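Local coordinates for protein hypothetical methylmalonyl-CoA decarboxylase alpha subunit (Sulfolobus tokodaii, PDB 1X0U) that is of unknown detailed function but belongs to the carboxyl transferase family, with crotonase-like alpha/beta domains in an assembly of six chains, at residues A[166-171]-A[183-188]; A[188-193]-A[220-225]; A[79-84]-A[94-99]; A[352-357]-A[390-395]; A[101-106]-A[137-142]. All coordinates share one frame; numbering follows the deposited sequence.

In the fold
Interactions 1, 2 and 3 all reach the N-terminal mixed sheet. Interaction 1 pairs parallel strands near its middle, and interaction 2, sharing Ile-188, sets a helix start against the end of the same strand 187-191 by apolar contact and a water. Interaction 3 is the antiparallel hairpin toward the other side of the sheet, held mainly by backbone bonds. Interaction 5 lies farther out, in loops, where charge and hydroxyl chemistry prevail; Arg-139 there salt-bridges Asp-79 of interaction 3. Interaction 4 packs two helices beside the second sheet, yet Phe-355 meets Asp-186 and Phe-187 of interaction 1. All five are buried contacts, 1 and 4 wholly so, while 2, 3 and 5 include partly exposed residues.

Interaction 1 (A[166-171]-A[183-188]); sequences QITIMA and ALTDFI
The carbonyl oxygen of Gln-166 receives two backbone N-H groups from the 183-188 segment. Asp-186 N lies in the carbonyl plane, 2.8 Å from Gln-166 O, and Phe-187 N adds a weak bond of 3.4 Å to the same Gln-166 O. Asp-186 also answers the N-H of the same residue: Gln-166 N donates to Asp-186 OD2 over 2.9 Å, meeting it on the anti side and 27° out of the carboxylate plane. CG of Asp-186 stands anti to its own carbonyl carbon (chi1 -51°), which turns the carboxylate back toward the start of strand 166-170. Its other oxygen, OD1, is bonded to Asn-519 of the second subunit.

Farther along, regular parallel pairing sets in. Thr-168 N reaches Phe-187 O at 2.9 Å in a nearly straight bond, and Ile-188 CA makes a CA-H...O contact of 3.6 Å to Thr-168 O. Strands 166-170 and 187-191 are neighbours joined by a connection containing the short strand 173-175 and helix 180-184, a beta-alpha-beta crossover of the crotonase-like domain. On one face Ile-167 CG1 lies 4.4 Å from Phe-187 CD2, and helix 239-252 covers both through Leu-249. On the opposite face Thr-168 OG1 sits against Ile-188 CG1, 3.3 Å away, while Met-170 CB touches the Ile-188 CG2 branch more loosely.

Asp-186 therefore meets both backbone polar groups of buried Gln-166, the O with its main-chain N-H and the N-H with its carboxylate, just before regular pairing with strand 187-191 begins. The carboxylate's negative charge is probably stabilised by its neutral N-H donors.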
# COMPACT_ATOMS: atom_id res chain seq x y z
N GLN A 166 6.66 19.26 18.16
CA GLN A 166 5.90 20.43 18.58
C GLN A 166 6.36 20.92 19.94
O GLN A 166 6.12 20.26 20.96
CB GLN A 166 4.41 20.10 18.65
CG GLN A 166 3.77 19.76 17.33
CD GLN A 166 2.33 19.34 17.51
OE1 GLN A 166 2.05 18.18 17.86
NE2 GLN A 166 1.41 20.28 17.32
N ILE A 167 7.01 22.08 19.95
CA ILE A 167 7.52 22.68 21.18
C ILE A 167 6.81 24.00 21.49
O ILE A 167 6.63 24.83 20.62
CB ILE A 167 9.03 22.96 21.06
CG1 ILE A 167 9.78 21.66 20.76
CG2 ILE A 167 9.56 23.56 22.33
CD1 ILE A 167 11.23 21.85 20.34
N THR A 168 6.42 24.20 22.74
CA THR A 168 5.75 25.44 23.11
C THR A 168 6.58 26.19 24.15
O THR A 168 7.07 25.58 25.10
CB THR A 168 4.37 25.21 23.75
OG1 THR A 168 4.53 24.74 25.09
CG2 THR A 168 3.57 24.20 22.97
N ILE A 169 6.75 27.49 23.96
CA ILE A 169 7.44 28.29 24.96
C ILE A 169 6.30 29.04 25.60
O ILE A 169 5.64 29.86 24.95
CB ILE A 169 8.42 29.32 24.34
CG1 ILE A 169 9.57 28.61 23.63
CG2 ILE A 169 8.99 30.23 25.43
CD1 ILE A 169 10.56 29.57 23.02
N MET A 170 6.03 28.73 26.86
CA MET A 170 4.97 29.42 27.58
C MET A 170 5.61 30.68 28.16
O MET A 170 6.30 30.62 29.18
CB MET A 170 4.42 28.53 28.71
CG MET A 170 3.38 29.22 29.60
SD MET A 170 2.13 30.06 28.62
CE MET A 170 1.57 28.64 27.57
N ALA A 171 5.42 31.80 27.48
CA ALA A 171 6.01 33.06 27.94
C ALA A 171 4.93 34.11 28.23
O ALA A 171 5.10 35.29 27.92
CB ALA A 171 7.00 33.59 26.89
N ALA A 183 -0.59 21.80 26.02
CA ALA A 183 -0.69 20.47 26.60
C ALA A 183 -0.57 19.42 25.51
O ALA A 183 0.04 18.36 25.71
CB ALA A 183 -2.03 20.32 27.33
N LEU A 184 -1.15 19.72 24.36
CA LEU A 184 -1.14 18.81 23.23
C LEU A 184 0.19 18.74 22.47
O LEU A 184 0.39 17.83 21.67
CB LEU A 184 -2.28 19.16 22.26
CG LEU A 184 -3.71 18.92 22.75
CD1 LEU A 184 -4.71 19.52 21.75
CD2 LEU A 184 -3.96 17.42 22.93
N THR A 185 1.10 19.69 22.69
CA THR A 185 2.40 19.65 22.00
C THR A 185 3.32 18.68 22.78
O THR A 185 2.95 18.23 23.87
CB THR A 185 3.05 21.04 21.89
OG1 THR A 185 3.29 21.56 23.21
CG2 THR A 185 2.13 22.01 21.13
N ASP A 186 4.50 18.38 22.25
CA ASP A 186 5.40 17.42 22.91
C ASP A 186 6.17 17.92 24.14
O ASP A 186 6.35 17.19 25.10
CB ASP A 186 6.38 16.85 21.89
CG ASP A 186 5.69 16.31 20.64
OD1 ASP A 186 4.78 15.46 20.78
OD2 ASP A 186 6.05 16.75 19.53
N PHE A 187 6.62 19.17 24.10
CA PHE A 187 7.38 19.75 25.20
C PHE A 187 6.92 21.16 25.52
O PHE A 187 6.67 21.96 24.61
CB PHE A 187 8.88 19.82 24.86
CG PHE A 187 9.52 18.49 24.56
CD1 PHE A 187 9.95 17.66 25.58
CD2 PHE A 187 9.65 18.06 23.24
CE1 PHE A 187 10.50 16.41 25.30
CE2 PHE A 187 10.21 16.82 22.96
CZ PHE A 187 10.63 16.00 23.99
N ILE A 188 6.81 21.45 26.81
CA ILE A 188 6.45 22.78 27.24
C ILE A 188 7.62 23.38 28.02
O ILE A 188 8.01 22.87 29.07
CB ILE A 188 5.20 22.79 28.15
CG1 ILE A 188 3.94 22.41 27.35
CG2 ILE A 188 5.00 24.18 28.74
CD1 ILE A 188 2.67 22.42 28.19

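Interaction 2 (A[188-193]-A[220-225]); sequences IIMIKG and GGAVVH
The methyl group of Ala-222 rests on the backbone and CB of Lys-192, where the first turn of helix 222-229 meets the end of strand 187-191 in the N-terminal crotonase-like domain. Ala-222 CB is 3.5 Å from Lys-192 CA and 3.6 Å from Ile-191 O. From the strand, Met-190 reaches across to the helix start. Its CG is anti to the backbone N (chi1 -175°) and the chain stays extended to its tip, which carries the thioether along Ala-222: Met-190 SD lies 3.8 Å from Ala-222 CA, and Met-190 CE lies 3.4 Å from Ala-222 N. The same terminal methyl also touches the backbone of Gly-220 and Gly-221, the latter at the N-cap position of the helix.

One water joins the two backbones. It accepts from Ala-222 N at 2.8 Å, and from Gly-193 N at 3.0 Å, so an N-H at the helix start and one just past the strand end share one oxygen.

Around this first shell, Met-170 of the neighbouring strand and Val-232 pack on Met-190. Farther along the helix the second subunit packs in, its Tyr-380 on Val-224 and its Ile-384 on His-225. Lys-192 leads its own side chain away from the helix and bends at its last torsion (chi4 89°), bringing NZ to a salt bridge with OD2 of Asp-237.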
# COMPACT_ATOMS: atom_id res chain seq x y z
N ILE A 188 6.81 21.45 26.81
CA ILE A 188 6.45 22.78 27.24
C ILE A 188 7.62 23.38 28.02
O ILE A 188 8.01 22.87 29.07
CB ILE A 188 5.20 22.79 28.15
CG1 ILE A 188 3.94 22.41 27.35
CG2 ILE A 188 5.00 24.18 28.74
CD1 ILE A 188 2.67 22.42 28.19
N ILE A 189 8.21 24.43 27.47
CA ILE A 189 9.30 25.15 28.10
C ILE A 189 8.66 26.43 28.64
O ILE A 189 8.09 27.21 27.88
CB ILE A 189 10.38 25.52 27.09
CG1 ILE A 189 10.98 24.24 26.50
CG2 ILE A 189 11.44 26.39 27.76
CD1 ILE A 189 11.82 24.46 25.26
N MET A 190 8.74 26.62 29.95
CA MET A 190 8.13 27.77 30.59
C MET A 190 9.12 28.56 31.43
O MET A 190 10.02 27.99 32.04
CB MET A 190 6.98 27.28 31.47
CG MET A 190 6.17 28.39 32.12
SD MET A 190 4.69 27.71 32.84
CE MET A 190 4.11 29.09 33.81
N ILE A 191 8.94 29.87 31.45
CA ILE A 191 9.81 30.76 32.22
C ILE A 191 9.16 30.99 33.58
O ILE A 191 7.95 31.15 33.68
CB ILE A 191 9.98 32.13 31.53
CG1 ILE A 191 10.59 31.95 30.14
CG2 ILE A 191 10.88 33.04 32.38
CD1 ILE A 191 9.61 31.53 29.08
N LYS A 192 9.95 30.99 34.65
CA LYS A 192 9.36 31.24 35.95
C LYS A 192 9.43 32.72 36.25
O LYS A 192 10.42 33.38 35.96
CB LYS A 192 10.03 30.41 37.07
CG LYS A 192 11.52 30.14 36.94
CD LYS A 192 11.92 28.99 37.87
CE LYS A 192 13.36 28.50 37.67
NZ LYS A 192 14.35 29.25 38.50
N GLY A 193 8.34 33.24 36.81
CA GLY A 193 8.27 34.65 37.13
C GLY A 193 6.82 35.06 37.33
O GLY A 193 5.90 34.31 36.98
N GLY A 220 -0.91 28.28 39.23
CA GLY A 220 -0.31 27.70 38.05
C GLY A 220 0.99 28.33 37.58
O GLY A 220 1.20 28.51 36.39
N GLY A 221 1.86 28.68 38.53
CA GLY A 221 3.13 29.29 38.16
C GLY A 221 4.05 28.21 37.61
O GLY A 221 3.77 27.02 37.73
N ALA A 222 5.15 28.62 36.98
CA ALA A 222 6.09 27.67 36.41
C ALA A 222 6.49 26.57 37.39
O ALA A 222 6.59 25.39 37.02
CB ALA A 222 7.32 28.40 35.91
N VAL A 223 6.71 26.94 38.64
CA VAL A 223 7.12 25.96 39.63
C VAL A 223 6.07 24.87 39.88
O VAL A 223 6.42 23.69 39.92
CB VAL A 223 7.49 26.66 40.96
CG1 VAL A 223 7.84 25.63 42.00
CG2 VAL A 223 8.67 27.58 40.74
N VAL A 224 4.80 25.23 40.02
CA VAL A 224 3.78 24.21 40.25
C VAL A 224 3.73 23.19 39.12
O VAL A 224 3.61 21.99 39.37
CB VAL A 224 2.35 24.79 40.41
CG1 VAL A 224 2.32 25.86 41.51
CG2 VAL A 224 1.88 25.35 39.10
N HIS A 225 3.85 23.65 37.87
CA HIS A 225 3.77 22.75 36.73
C HIS A 225 5.05 21.96 36.43
O HIS A 225 4.97 20.85 35.90
CB HIS A 225 3.33 23.52 35.48
CG HIS A 225 1.97 24.14 35.60
ND1 HIS A 225 0.88 23.44 36.06
CD2 HIS A 225 1.53 25.39 35.33
CE1 HIS A 225 -0.18 24.23 36.07
NE2 HIS A 225 0.19 25.42 35.63
O HOH W 1 6.02 31.31 36.74

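Interaction 3 (A[79-84]-A[94-99]); sequences DGVVTG and FAYAQD
Val-82 and Ala-97 exchange two backbone hydrogen bonds, Val-82 N to Ala-97 O and Ala-97 N to Val-82 O, each 2.8 Å long. They form a hydrogen-bonded pair of the antiparallel hairpin made by strands 81-88 and 91-98. Toward the open end, Asp-99 N gives a nearly straight bond of 2.8 Å to Gly-80 O, approaching from 45° above the carbonyl plane. Toward the turn, Ala-95 N binds Gly-84 O at 3.1 Å, while the return bond from Gly-84 N to Ala-95 O is weak. Gly-80 and Gly-84 both adopt backbone angles at which a CB would jam against the preceding carbonyl.

Between these pairs, the non-hydrogen-bonded partners send side chains to one common face. Tyr-96 CB takes contacts from two branches of the opposite strand: Thr-83 CG2 at 3.6 Å and Val-81 CG2 at 3.8 Å. The tyrosine CG lies between its backbone N and carbonyl carbon (chi1 66°), and the ring leads off past Val-81, Tyr-96 CD2 being 4.1 Å from Val-81 CG2. Gln-98 lays its CG near the same valine methyl and spends its amide on Asp-134 N and His-111. At the turn-side end, Phe-94 CD2 comes obliquely to Gly-84 O, 3.3 Å away. The opposite face, with Val-82 and Ala-97, is covered by helix 42-49 through Leu-46.

Main-chain bonds thus set the alignment of the hairpin; the face of Val-82 and Ala-97 is apolar, while that of Val-81, Thr-83, Tyr-96 and Gln-98 mixes apolar and polar groups.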
# COMPACT_ATOMS: atom_id res chain seq x y z
N ASP A 79 -3.81 40.64 13.94
CA ASP A 79 -4.77 40.17 14.93
C ASP A 79 -4.18 39.56 16.21
O ASP A 79 -4.84 38.75 16.87
CB ASP A 79 -5.73 39.16 14.30
CG ASP A 79 -7.02 38.98 15.10
OD1 ASP A 79 -7.60 37.89 15.05
OD2 ASP A 79 -7.47 39.93 15.76
N GLY A 80 -2.95 39.93 16.55
CA GLY A 80 -2.34 39.42 17.77
C GLY A 80 -1.34 38.27 17.73
O GLY A 80 -0.90 37.80 18.78
N VAL A 81 -0.96 37.82 16.54
CA VAL A 81 -0.01 36.72 16.46
C VAL A 81 0.87 36.82 15.20
O VAL A 81 0.39 37.19 14.13
CB VAL A 81 -0.76 35.35 16.47
CG1 VAL A 81 -1.63 35.21 15.23
CG2 VAL A 81 0.23 34.18 16.57
N VAL A 82 2.16 36.54 15.35
CA VAL A 82 3.06 36.57 14.21
C VAL A 82 3.27 35.12 13.82
O VAL A 82 3.59 34.27 14.66
CB VAL A 82 4.44 37.20 14.58
CG1 VAL A 82 5.30 37.33 13.32
CG2 VAL A 82 4.25 38.55 15.24
N THR A 83 3.07 34.83 12.53
CA THR A 83 3.21 33.48 12.03
C THR A 83 4.06 33.44 10.77
O THR A 83 4.04 34.36 9.96
CB THR A 83 1.83 32.85 11.72
OG1 THR A 83 1.07 33.76 10.91
CG2 THR A 83 1.07 32.56 13.00
N GLY A 84 4.79 32.35 10.61
CA GLY A 84 5.65 32.17 9.47
C GLY A 84 6.69 31.11 9.75
O GLY A 84 6.52 30.27 10.64
N PHE A 94 8.80 26.13 11.72
CA PHE A 94 7.71 27.08 11.74
C PHE A 94 7.49 27.55 13.17
O PHE A 94 7.88 26.88 14.12
CB PHE A 94 6.42 26.45 11.20
CG PHE A 94 6.25 26.57 9.71
CD1 PHE A 94 6.92 25.71 8.84
CD2 PHE A 94 5.44 27.57 9.18
CE1 PHE A 94 6.77 25.85 7.47
CE2 PHE A 94 5.29 27.71 7.81
CZ PHE A 94 5.95 26.86 6.95
N ALA A 95 6.87 28.71 13.31
CA ALA A 95 6.60 29.24 14.63
C ALA A 95 5.55 30.32 14.60
O ALA A 95 5.27 30.91 13.55
CB ALA A 95 7.89 29.81 15.25
N TYR A 96 4.94 30.55 15.75
CA TYR A 96 4.00 31.63 15.91
C TYR A 96 4.41 32.27 17.23
O TYR A 96 4.90 31.58 18.13
CB TYR A 96 2.54 31.17 15.94
CG TYR A 96 2.13 30.31 17.10
CD1 TYR A 96 1.99 28.93 16.96
CD2 TYR A 96 1.82 30.88 18.34
CE1 TYR A 96 1.55 28.15 18.01
CE2 TYR A 96 1.37 30.10 19.40
CZ TYR A 96 1.24 28.73 19.22
OH TYR A 96 0.83 27.95 20.27
N ALA A 97 4.24 33.58 17.31
CA ALA A 97 4.58 34.32 18.51
C ALA A 97 3.42 35.26 18.76
O ALA A 97 3.17 36.16 17.96
CB ALA A 97 5.87 35.11 18.30
N GLN A 98 2.69 35.02 19.84
CA GLN A 98 1.56 35.85 20.18
C GLN A 98 2.07 37.17 20.74
O GLN A 98 3.06 37.21 21.47
CB GLN A 98 0.67 35.13 21.19
CG GLN A 98 0.04 33.85 20.63
CD GLN A 98 -0.77 33.09 21.66
OE1 GLN A 98 -0.27 32.75 22.74
NE2 GLN A 98 -2.02 32.81 21.33
N ASP A 99 1.42 38.26 20.36
CA ASP A 99 1.81 39.59 20.81
C ASP A 99 0.85 40.03 21.91
O ASP A 99 -0.29 40.40 21.64
CB ASP A 99 1.74 40.58 19.66
CG ASP A 99 2.39 41.89 19.99
OD1 ASP A 99 2.46 42.23 21.19
OD2 ASP A 99 2.82 42.59 19.05

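Interaction 4 (A[352-357]-A[390-395]); sequences FIRFCD and MLYAFA
A nearly parallel pair of helices, 343-358 and 383-396, packs next to the second sheet through Ile-353 and Arg-354 of one and Ala-393 and Phe-394 of the other. The axes of the short segments 352-357 and 390-395 run 14° apart in the same direction and approach to 8.8 Å. Ala-393 turns its methyl toward the partner helix: Arg-354 CG lies 3.6 Å from Ala-393 CB. Ile-353 directs CG1 and CD1 toward Ala-393 as well, but the modelled separation is too short for carbons, so the exact fit there is doubtful. The other branch is sound. Ile-353 CG2 lies over one face of the Phe-394 ring, 4.0 Å from Phe-394 CZ, and the two side chains cross at about a right angle. CG2 is anti to the carbonyl carbon of Ile-353, which directs it to the ring.

In the crotonase-like alpha/beta arrangement each helix leads into a strand of this sheet: helix 343-358 is followed by strand 363-369, and helix 383-396 by strand 401-406. On the sheet side Ile-353 touches Leu-363 and Phe-394 touches Ser-365, both of strand 363-369. On the other flank Arg-354 bends at chi3 (79°) and its NE forms a salt bridge with Glu-396 OE2, at the end of the partner helix. Arg-354 NH2 passes 4.5 Å from Tyr-392 CE1, at an oblique tilt to the ring. The second subunit packs on this flank, with its Ile-520 against Arg-354 and its Ser-161 against Tyr-392.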
# COMPACT_ATOMS: atom_id res chain seq x y z
N PHE A 352 7.66 9.98 27.53
CA PHE A 352 8.98 10.17 26.95
C PHE A 352 9.34 9.08 25.93
O PHE A 352 9.78 9.38 24.82
CB PHE A 352 10.07 10.18 28.03
CG PHE A 352 11.47 10.34 27.49
CD1 PHE A 352 11.91 11.57 27.00
CD2 PHE A 352 12.36 9.27 27.48
CE1 PHE A 352 13.22 11.73 26.52
CE2 PHE A 352 13.68 9.42 27.00
CZ PHE A 352 14.10 10.66 26.52
N ILE A 353 9.17 7.81 26.28
CA ILE A 353 9.55 6.80 25.30
C ILE A 353 8.70 6.83 24.02
O ILE A 353 9.22 6.65 22.91
CB ILE A 353 9.58 5.36 25.89
CG1 ILE A 353 8.17 4.87 26.19
CG2 ILE A 353 10.41 5.34 27.21
CD1 ILE A 353 7.86 4.93 27.67
N ARG A 354 7.40 7.09 24.16
CA ARG A 354 6.52 7.15 22.99
C ARG A 354 7.00 8.25 22.05
O ARG A 354 7.06 8.04 20.83
CB ARG A 354 5.08 7.41 23.41
CG ARG A 354 4.49 6.33 24.33
CD ARG A 354 2.98 6.43 24.38
NE ARG A 354 2.35 5.85 23.20
CZ ARG A 354 1.34 6.39 22.54
NH1 ARG A 354 0.84 7.56 22.93
NH2 ARG A 354 0.79 5.76 21.51
N PHE A 355 7.37 9.41 22.61
CA PHE A 355 7.86 10.51 21.78
C PHE A 355 9.12 10.08 21.03
O PHE A 355 9.22 10.29 19.82
CB PHE A 355 8.18 11.75 22.62
CG PHE A 355 8.83 12.86 21.81
CD1 PHE A 355 8.05 13.79 21.14
CD2 PHE A 355 10.21 12.89 21.64
CE1 PHE A 355 8.64 14.73 20.30
CE2 PHE A 355 10.80 13.81 20.80
CZ PHE A 355 10.01 14.74 20.12
N CYS A 356 10.08 9.51 21.75
CA CYS A 356 11.32 9.06 21.12
C CYS A 356 10.99 8.06 20.02
O CYS A 356 11.53 8.13 18.91
CB CYS A 356 12.25 8.41 22.15
SG CYS A 356 12.98 9.57 23.34
N ASP A 357 10.07 7.14 20.32
CA ASP A 357 9.69 6.15 19.32
C ASP A 357 9.10 6.80 18.09
O ASP A 357 9.50 6.49 16.96
CB ASP A 357 8.67 5.16 19.88
CG ASP A 357 8.34 4.06 18.87
OD1 ASP A 357 9.28 3.38 18.42
OD2 ASP A 357 7.14 3.89 18.53
N MET A 390 4.08 2.51 30.98
CA MET A 390 5.46 2.25 30.60
C MET A 390 5.55 0.94 29.83
O MET A 390 6.28 0.84 28.84
CB MET A 390 6.36 2.18 31.84
CG MET A 390 6.63 3.54 32.49
SD MET A 390 7.74 3.46 33.92
CE MET A 390 9.28 3.10 33.10
N LEU A 391 4.81 -0.06 30.29
CA LEU A 391 4.80 -1.38 29.66
C LEU A 391 4.30 -1.26 28.22
O LEU A 391 4.90 -1.82 27.29
CB LEU A 391 3.89 -2.32 30.45
CG LEU A 391 4.26 -2.55 31.92
CD1 LEU A 391 3.19 -3.36 32.62
CD2 LEU A 391 5.60 -3.26 32.02
N TYR A 392 3.22 -0.51 28.05
CA TYR A 392 2.62 -0.28 26.75
C TYR A 392 3.60 0.47 25.87
O TYR A 392 3.90 0.06 24.76
CB TYR A 392 1.33 0.54 26.91
CG TYR A 392 0.55 0.75 25.62
CD1 TYR A 392 1.06 1.53 24.58
CD2 TYR A 392 -0.68 0.13 25.43
CE1 TYR A 392 0.36 1.69 23.37
CE2 TYR A 392 -1.38 0.28 24.23
CZ TYR A 392 -0.86 1.06 23.21
OH TYR A 392 -1.55 1.17 22.02
N ALA A 393 4.11 1.58 26.38
CA ALA A 393 5.04 2.40 25.62
C ALA A 393 6.27 1.65 25.09
O ALA A 393 6.66 1.84 23.93
CB ALA A 393 5.45 3.59 26.46
N PHE A 394 6.90 0.82 25.92
CA PHE A 394 8.07 0.06 25.45
C PHE A 394 7.63 -1.03 24.47
O PHE A 394 8.23 -1.21 23.41
CB PHE A 394 8.83 -0.58 26.62
CG PHE A 394 9.94 0.27 27.17
CD1 PHE A 394 10.01 0.56 28.52
CD2 PHE A 394 10.94 0.75 26.32
CE1 PHE A 394 11.05 1.32 29.03
CE2 PHE A 394 11.99 1.51 26.82
CZ PHE A 394 12.04 1.80 28.18
N ALA A 395 6.58 -1.77 24.83
CA ALA A 395 6.08 -2.83 23.95
C ALA A 395 5.66 -2.27 22.60
O ALA A 395 5.72 -2.96 21.58
CB ALA A 395 4.91 -3.55 24.61

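Interaction 5 (A[101-106]-A[137-142]); sequences TVLGGS and GARIQE
Arg-139 runs its side chain along Ser-106, passing the serine hydroxyl. Arg-139 CB is 3.6 Å from Ser-106 OG, CG follows at a similar distance, and CD meets both Ser-106 OG and Leu-103 CD1. The chain leaves with CG anti to the backbone N (chi1 -169°) and bends at chi3, which brings NE onto the hydroxyl: Arg-139 NE donates to Ser-106 OG over 2.8 Å, nearly straight and in the guanidinium plane. Ser-106 OG in turn donates to Leu-103 O at 2.9 Å, an oxygen that also takes Ser-106 N. Leu-103 CD1 lies over one face of the flat group, 3.7 Å from Arg-139 CZ. At the tip, Arg-139 NH2 makes weak bonds to Ser-106 O and to a water near Val-102 O. The other branch, Arg-139 NH1, forms a salt bridge with Glu-142 OE2 at 3.0 Å, tilted from the plane, and a second with Asp-79. Gly-137 O, earlier in the same loop, lies 3.1 Å from Ser-106 CA, a CA-H...O contact.

Two loops that follow strands 91-98 and 129-133 are thereby joined in part through one guanidinium. The hydroxyl and the salt bridges help to fix its rotation, and two carboxylates probably balance its charge.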
# COMPACT_ATOMS: atom_id res chain seq x y z
N THR A 101 0.66 42.65 23.48
CA THR A 101 0.26 44.05 23.38
C THR A 101 -0.98 44.24 22.52
O THR A 101 -1.55 45.33 22.48
CB THR A 101 1.38 44.94 22.81
OG1 THR A 101 1.51 44.70 21.40
CG2 THR A 101 2.70 44.65 23.51
N VAL A 102 -1.39 43.19 21.82
CA VAL A 102 -2.58 43.28 20.98
C VAL A 102 -3.72 42.56 21.68
O VAL A 102 -3.87 41.35 21.57
CB VAL A 102 -2.32 42.65 19.58
CG1 VAL A 102 -3.60 42.63 18.76
CG2 VAL A 102 -1.24 43.44 18.85
N LEU A 103 -4.51 43.32 22.42
CA LEU A 103 -5.65 42.77 23.15
C LEU A 103 -5.20 41.59 24.02
O LEU A 103 -5.71 40.47 23.91
CB LEU A 103 -6.74 42.33 22.16
CG LEU A 103 -7.25 43.42 21.20
CD1 LEU A 103 -8.17 42.83 20.13
CD2 LEU A 103 -7.99 44.49 22.01
N GLY A 104 -4.23 41.86 24.89
CA GLY A 104 -3.70 40.84 25.78
C GLY A 104 -3.38 39.52 25.08
O GLY A 104 -3.49 38.46 25.69
N GLY A 105 -2.97 39.59 23.82
CA GLY A 105 -2.65 38.39 23.06
C GLY A 105 -3.81 37.41 22.96
O GLY A 105 -3.60 36.25 22.62
N SER A 106 -5.02 37.86 23.25
CA SER A 106 -6.21 37.00 23.20
C SER A 106 -6.33 36.24 21.88
O SER A 106 -5.87 36.70 20.84
CB SER A 106 -7.47 37.83 23.46
OG SER A 106 -7.61 38.87 22.51
N GLY A 137 -5.77 34.47 26.95
CA GLY A 137 -6.79 33.47 26.71
C GLY A 137 -7.69 33.78 25.53
O GLY A 137 -7.30 34.47 24.60
N ALA A 138 -8.92 33.26 25.58
CA ALA A 138 -9.87 33.49 24.50
C ALA A 138 -10.23 34.96 24.39
O ALA A 138 -10.16 35.70 25.37
CB ALA A 138 -11.13 32.67 24.74
N ARG A 139 -10.58 35.41 23.19
CA ARG A 139 -10.99 36.79 23.04
C ARG A 139 -12.48 36.76 23.36
O ARG A 139 -13.30 36.36 22.53
CB ARG A 139 -10.75 37.30 21.62
CG ARG A 139 -10.92 38.82 21.51
CD ARG A 139 -10.42 39.36 20.20
NE ARG A 139 -8.97 39.24 20.07
CZ ARG A 139 -8.33 39.35 18.91
NH1 ARG A 139 -9.02 39.56 17.80
NH2 ARG A 139 -7.01 39.22 18.85
N ILE A 140 -12.82 37.15 24.59
CA ILE A 140 -14.21 37.13 25.03
C ILE A 140 -15.11 37.88 24.04
O ILE A 140 -16.21 37.43 23.74
CB ILE A 140 -14.35 37.72 26.46
CG1 ILE A 140 -13.52 36.89 27.45
CG2 ILE A 140 -15.81 37.64 26.93
CD1 ILE A 140 -12.03 36.96 27.21
N GLN A 141 -14.62 39.00 23.51
CA GLN A 141 -15.37 39.81 22.55
C GLN A 141 -15.89 39.04 21.32
O GLN A 141 -16.89 39.45 20.70
CB GLN A 141 -14.53 41.00 22.07
CG GLN A 141 -14.07 41.95 23.17
CD GLN A 141 -12.65 41.66 23.65
OE1 GLN A 141 -12.32 40.54 24.05
NE2 GLN A 141 -11.80 42.68 23.63
N GLU A 142 -15.23 37.95 20.96
CA GLU A 142 -15.64 37.15 19.81
C GLU A 142 -16.48 35.93 20.16
O GLU A 142 -16.81 35.11 19.31
CB GLU A 142 -14.42 36.76 18.98
CG GLU A 142 -13.83 37.95 18.21
CD GLU A 142 -12.68 37.57 17.30
OE1 GLU A 142 -12.80 36.55 16.59
OE2 GLU A 142 -11.68 38.30 17.28
O HOH W 2 -4.27 38.97 20.17